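Local coordinates for ornithine carbamoyltransferase, mitochondrial (Coccidioides immitis, PDB 3SDS), which catalyses the transfer of the carbamoyl group from carbamoyl phosphate to L-ornithine, giving L-citrulline and phosphate in the arginine biosynthesis pathway, at the interface of chains A and B. Sequence-based numbering; all coordinates share one arbitrary frame. Chains: chain A/B, Ornithine carbamoyltransferase, mitochondrial.

Contact 1: the interface of chains A and B. Residues chain A 81, 85, 89, 94-95; chain B 94, 96.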
loop_
_atom_site.group_PDB
_atom_site.type_symbol
_atom_site.label_atom_id
_atom_site.label_comp_id
_atom_site.label_asym_id
_atom_site.label_seq_id
_atom_site.Cartn_x
_atom_site.Cartn_y
_atom_site.Cartn_z
ATOM N N ARG A 81 -9.125 -5.605 5.880
ATOM C CA ARG A 81 -7.835 -5.359 5.311
ATOM C C ARG A 81 -6.743 -5.802 6.228
ATOM O O ARG A 81 -5.822 -6.425 5.833
ATOM C CB ARG A 81 -7.695 -3.879 5.124
ATOM C CG ARG A 81 -7.273 -3.478 3.786
ATOM C CD ARG A 81 -6.920 -2.057 3.771
ATOM N NE ARG A 81 -5.500 -1.905 3.606
ATOM C CZ ARG A 81 -4.894 -0.749 3.614
ATOM N NH1 ARG A 81 -5.576 0.339 3.792
ATOM N NH2 ARG A 81 -3.615 -0.695 3.444
ATOM N N GLU A 85 -4.139 -8.671 4.922
ATOM C CA GLU A 85 -2.794 -8.188 4.737
ATOM C C GLU A 85 -1.825 -9.073 5.559
ATOM O O GLU A 85 -0.904 -9.688 4.994
ATOM C CB GLU A 85 -2.708 -6.685 5.036
ATOM C CG GLU A 85 -1.694 -5.973 4.145
ATOM C CD GLU A 85 -2.011 -4.504 3.756
ATOM O OE1 GLU A 85 -3.181 -4.105 3.566
ATOM O OE2 GLU A 85 -1.034 -3.745 3.591
ATOM N N VAL A 89 1.190 -11.965 4.243
ATOM C CA VAL A 89 2.607 -11.739 4.587
ATOM C C VAL A 89 3.268 -12.905 5.361
ATOM O O VAL A 89 4.420 -13.239 5.100
ATOM C CB VAL A 89 2.815 -10.380 5.304
ATOM C CG1 VAL A 89 4.241 -10.264 5.905
ATOM C CG2 VAL A 89 2.528 -9.229 4.357
ATOM N N HIS A 94 2.865 -10.867 -1.415
ATOM C CA HIS A 94 2.514 -9.435 -1.410
ATOM C C HIS A 94 1.012 -9.097 -1.615
ATOM O O HIS A 94 0.412 -9.461 -2.631
ATOM C CB HIS A 94 3.372 -8.659 -2.411
ATOM C CG HIS A 94 3.025 -7.199 -2.499
ATOM N ND1 HIS A 94 3.438 -6.274 -1.559
ATOM C CD2 HIS A 94 2.302 -6.507 -3.415
ATOM C CE1 HIS A 94 2.985 -5.076 -1.895
ATOM N NE2 HIS A 94 2.293 -5.189 -3.017
ATOM N N PRO A 95 0.405 -8.409 -0.638
ATOM C CA PRO A 95 -0.983 -7.919 -0.694
ATOM C C PRO A 95 -1.159 -6.539 -1.364
ATOM O O PRO A 95 -0.504 -5.571 -0.972
ATOM C CB PRO A 95 -1.371 -7.843 0.782
ATOM C CG PRO A 95 -0.095 -7.611 1.493
ATOM C CD PRO A 95 0.957 -8.328 0.728
ATOM N N HIS B 94 6.919 -6.343 6.339
ATOM C CA HIS B 94 5.884 -5.621 5.578
ATOM C C HIS B 94 5.228 -4.409 6.294
ATOM O O HIS B 94 4.643 -4.549 7.372
ATOM C CB HIS B 94 4.806 -6.582 5.073
ATOM C CG HIS B 94 3.687 -5.902 4.336
ATOM N ND1 HIS B 94 3.802 -5.478 3.026
ATOM C CD2 HIS B 94 2.432 -5.569 4.730
ATOM C CE1 HIS B 94 2.665 -4.916 2.646
ATOM N NE2 HIS B 94 1.816 -4.958 3.661
ATOM N N MET B 96 2.330 -1.504 6.600
ATOM C CA MET B 96 0.905 -1.399 6.239
ATOM C C MET B 96 0.388 0.019 6.485
ATOM O O MET B 96 0.409 0.518 7.621
ATOM C CB MET B 96 0.086 -2.451 6.993
ATOM C CG MET B 96 -1.408 -2.297 6.914
ATOM S SD MET B 96 -2.304 -3.656 7.720
ATOM C CE MET B 96 -2.034 -3.356 9.473
#
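The imidazole of B:His94 meets the carboxylate of A:Glu85 at its edge. The carboxylate oxygen OE2 lies in the ring plane, in front of NE2. One face of this ring is packed by chain A. Methyl CG2 of A:Val89 sits over the rim at CG of the imidazole, 3.5 Å from that atom. CG of A:Pro95 comes to the same face further along, 4.0 Å from CE1 of B:His94, and the two side chains run past each other in opposite directions. The carboxylate of A:Glu85 is turned 59° from the ring. One of its faces takes the side chain of B:Met96, whose CG is 3.9 Å from CD of A:Glu85.

The bond across the interface runs from NE2 of B:His94 to OE2 of A:Glu85, 3.1 Å, and is almost straight. It uses the anti lone pair of OE2, the one pointing away from OE1. The other oxygen is held within chain A. NE of A:Arg81 donates to OE1 of A:Glu85 at 3.2 Å, a salt bridge one helical turn apart on helix 78-90. OE1 lies in the guanidinium plane and is met nearly along its C-O axis. The carboxylate is thus gripped at both oxygens, which should limit its rotation. A:Arg81 acts as a second-shell residue that positions the acceptor. The glutamate may in turn favour a protonated B:His94, although protonation is not seen.

B:His94 places its CG opposite the backbone N (chi1 178°), which sends the ring from strand 94-98 towards helix 78-90 of the partner. This patch is part of a subunit interface of the homotrimer. The equivalent A:His94 lies nearby, with its ND1 4.7 Å from ND1 of B:His94.

Contact 2: the interface of chains A and B. Residues chain A 79, 308, 328, 331; chain B 109, 113-114, 116-117.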
loop_
_atom_site.group_PDB
_atom_site.type_symbol
_atom_site.label_atom_id
_atom_site.label_comp_id
_atom_site.label_asym_id
_atom_site.label_seq_id
_atom_site.Cartn_x
_atom_site.Cartn_y
_atom_site.Cartn_z
ATOM N N ARG A 79 -10.955 -3.236 8.983
ATOM C CA ARG A 79 -10.809 -4.461 9.742
ATOM C C ARG A 79 -10.454 -5.649 8.836
ATOM O O ARG A 79 -9.479 -6.371 9.114
ATOM C CB ARG A 79 -12.062 -4.748 10.580
ATOM C CG ARG A 79 -11.882 -5.887 11.606
ATOM C CD ARG A 79 -12.287 -5.441 13.019
ATOM N NE ARG A 79 -11.478 -4.291 13.453
ATOM C CZ ARG A 79 -11.756 -3.508 14.499
ATOM N NH1 ARG A 79 -10.963 -2.483 14.793
ATOM N NH2 ARG A 79 -12.826 -3.735 15.251
ATOM N N LEU A 308 -17.952 -7.061 15.397
ATOM C CA LEU A 308 -17.304 -5.727 15.337
ATOM C C LEU A 308 -17.406 -5.017 13.972
ATOM O O LEU A 308 -17.514 -5.683 12.938
ATOM C CB LEU A 308 -15.838 -5.796 15.781
ATOM C CG LEU A 308 -15.548 -6.414 17.144
ATOM C CD1 LEU A 308 -14.103 -6.219 17.463
ATOM C CD2 LEU A 308 -16.430 -5.815 18.242
ATOM N N PHE A 328 -12.847 -10.073 21.537
ATOM C CA PHE A 328 -11.479 -9.819 21.061
ATOM C C PHE A 328 -10.765 -11.079 20.504
ATOM O O PHE A 328 -10.151 -11.035 19.420
ATOM C CB PHE A 328 -10.649 -9.105 22.143
ATOM C CG PHE A 328 -11.243 -7.787 22.582
ATOM C CD1 PHE A 328 -11.235 -6.677 21.725
ATOM C CD2 PHE A 328 -11.845 -7.661 23.835
ATOM C CE1 PHE A 328 -11.800 -5.456 22.117
ATOM C CE2 PHE A 328 -12.426 -6.452 24.234
ATOM C CZ PHE A 328 -12.395 -5.342 23.373
ATOM N N ALA A 331 -12.183 -11.470 17.102
ATOM C CA ALA A 331 -11.605 -10.502 16.160
ATOM C C ALA A 331 -10.236 -10.964 15.622
ATOM O O ALA A 331 -9.998 -10.923 14.418
ATOM C CB ALA A 331 -11.515 -9.118 16.808
ATOM N N GLU B 109 -15.955 3.749 16.468
ATOM C CA GLU B 109 -15.548 2.641 17.345
ATOM C C GLU B 109 -14.622 3.192 18.453
ATOM O O GLU B 109 -13.704 3.972 18.174
ATOM C CB GLU B 109 -14.836 1.551 16.516
ATOM C CG GLU B 109 -14.380 0.300 17.282
ATOM C CD GLU B 109 -13.366 -0.548 16.507
ATOM O OE1 GLU B 109 -12.776 -0.070 15.515
ATOM O OE2 GLU B 109 -13.149 -1.711 16.892
ATOM N N ASP B 113 -11.112 -0.476 21.871
ATOM C CA ASP B 113 -11.339 -1.563 20.917
ATOM C C ASP B 113 -10.315 -1.593 19.755
ATOM O O ASP B 113 -9.623 -2.600 19.535
ATOM C CB ASP B 113 -12.768 -1.477 20.363
ATOM C CG ASP B 113 -13.851 -1.647 21.441
ATOM O OD1 ASP B 113 -13.544 -1.583 22.654
ATOM O OD2 ASP B 113 -15.033 -1.852 21.065
ATOM N N THR B 114 -10.211 -0.482 19.030
ATOM C CA THR B 114 -9.251 -0.346 17.935
ATOM C C THR B 114 -7.829 -0.765 18.341
ATOM O O THR B 114 -7.159 -1.540 17.653
ATOM C CB THR B 114 -9.265 1.100 17.436
ATOM O OG1 THR B 114 -10.520 1.341 16.790
ATOM C CG2 THR B 114 -8.138 1.371 16.461
ATOM N N VAL B 116 -6.864 -2.712 21.043
ATOM C CA VAL B 116 -6.677 -4.117 21.398
ATOM C C VAL B 116 -6.626 -4.977 20.135
ATOM O O VAL B 116 -5.712 -5.808 19.983
ATOM C CB VAL B 116 -7.756 -4.633 22.381
ATOM C CG1 VAL B 116 -7.872 -6.172 22.339
ATOM C CG2 VAL B 116 -7.474 -4.148 23.794
ATOM N N VAL B 117 -7.581 -4.727 19.228
ATOM C CA VAL B 117 -7.775 -5.485 17.978
ATOM C C VAL B 117 -6.623 -5.410 16.966
ATOM O O VAL B 117 -6.134 -6.443 16.505
ATOM C CB VAL B 117 -9.119 -5.095 17.294
ATOM C CG1 VAL B 117 -9.302 -5.829 15.953
ATOM C CG2 VAL B 117 -10.278 -5.414 18.218
#
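OE2 of B:Glu109 accepts a bond from the guanidinium nitrogen NH2 of A:Arg79 at 2.6 Å, a salt bridge between the subunits. OE2 lies in the guanidinium plane at its edge. The nitrogen approaches on the syn side of OE2, but 33° out of the carboxylate plane. The two planes are 56° apart, and the weak bonds from NH1 of A:Arg79 to both oxygens do not complete a flat paired arrangement. OE1 also receives a weak bond from OG1 of B:Thr114 in its own chain.

B:Val117 supports the arginine from one face. Its CG1 stands over the centre of the guanidinium, 3.7 Å from CZ of A:Arg79. That methyl is opposite its backbone N (chi1 177°), while CG2 turns to the apolar side. There CG2 meets the ring of A:Phe328 at its edge and CD1 of A:Leu308 at 4.0 Å. B:Val116, one residue earlier on helix 111-119, brings CG1 above the A:Phe328 ring plane but outside its rim, 3.5 Å from that ring's CD1.

A:Arg79 belongs to the Ser-Thr-Arg-Thr motif, which binds carbamoyl phosphate in this family, and A:Leu308 is also assigned to that site by similarity. This interface of the homotrimer therefore reaches the substrate pocket, and B:Glu109 may influence how the arginine is placed. At the far edge of the phenylalanine, OD1 of B:Asp113 lies 4.0 Å from CZ of A:Phe328.

The C-alpha centres of contact 1 and contact 2 are about 18 Å apart along one A-B interface. Helix 78-90 of chain A serves both. Its start, with the carbamoyl phosphate motif, faces contact 2, and its later turns face contact 1. Chain B answers with strand 94-98 at contact 1 and with helix 111-119 and the loop before it at contact 2. The centre of contact 1 is about 20 Å from A:Cys307, the assigned active-site residue. Repeated round the homotrimer, the two patches probably fix this helix against its neighbour and tie subunit packing to the catalytic pocket.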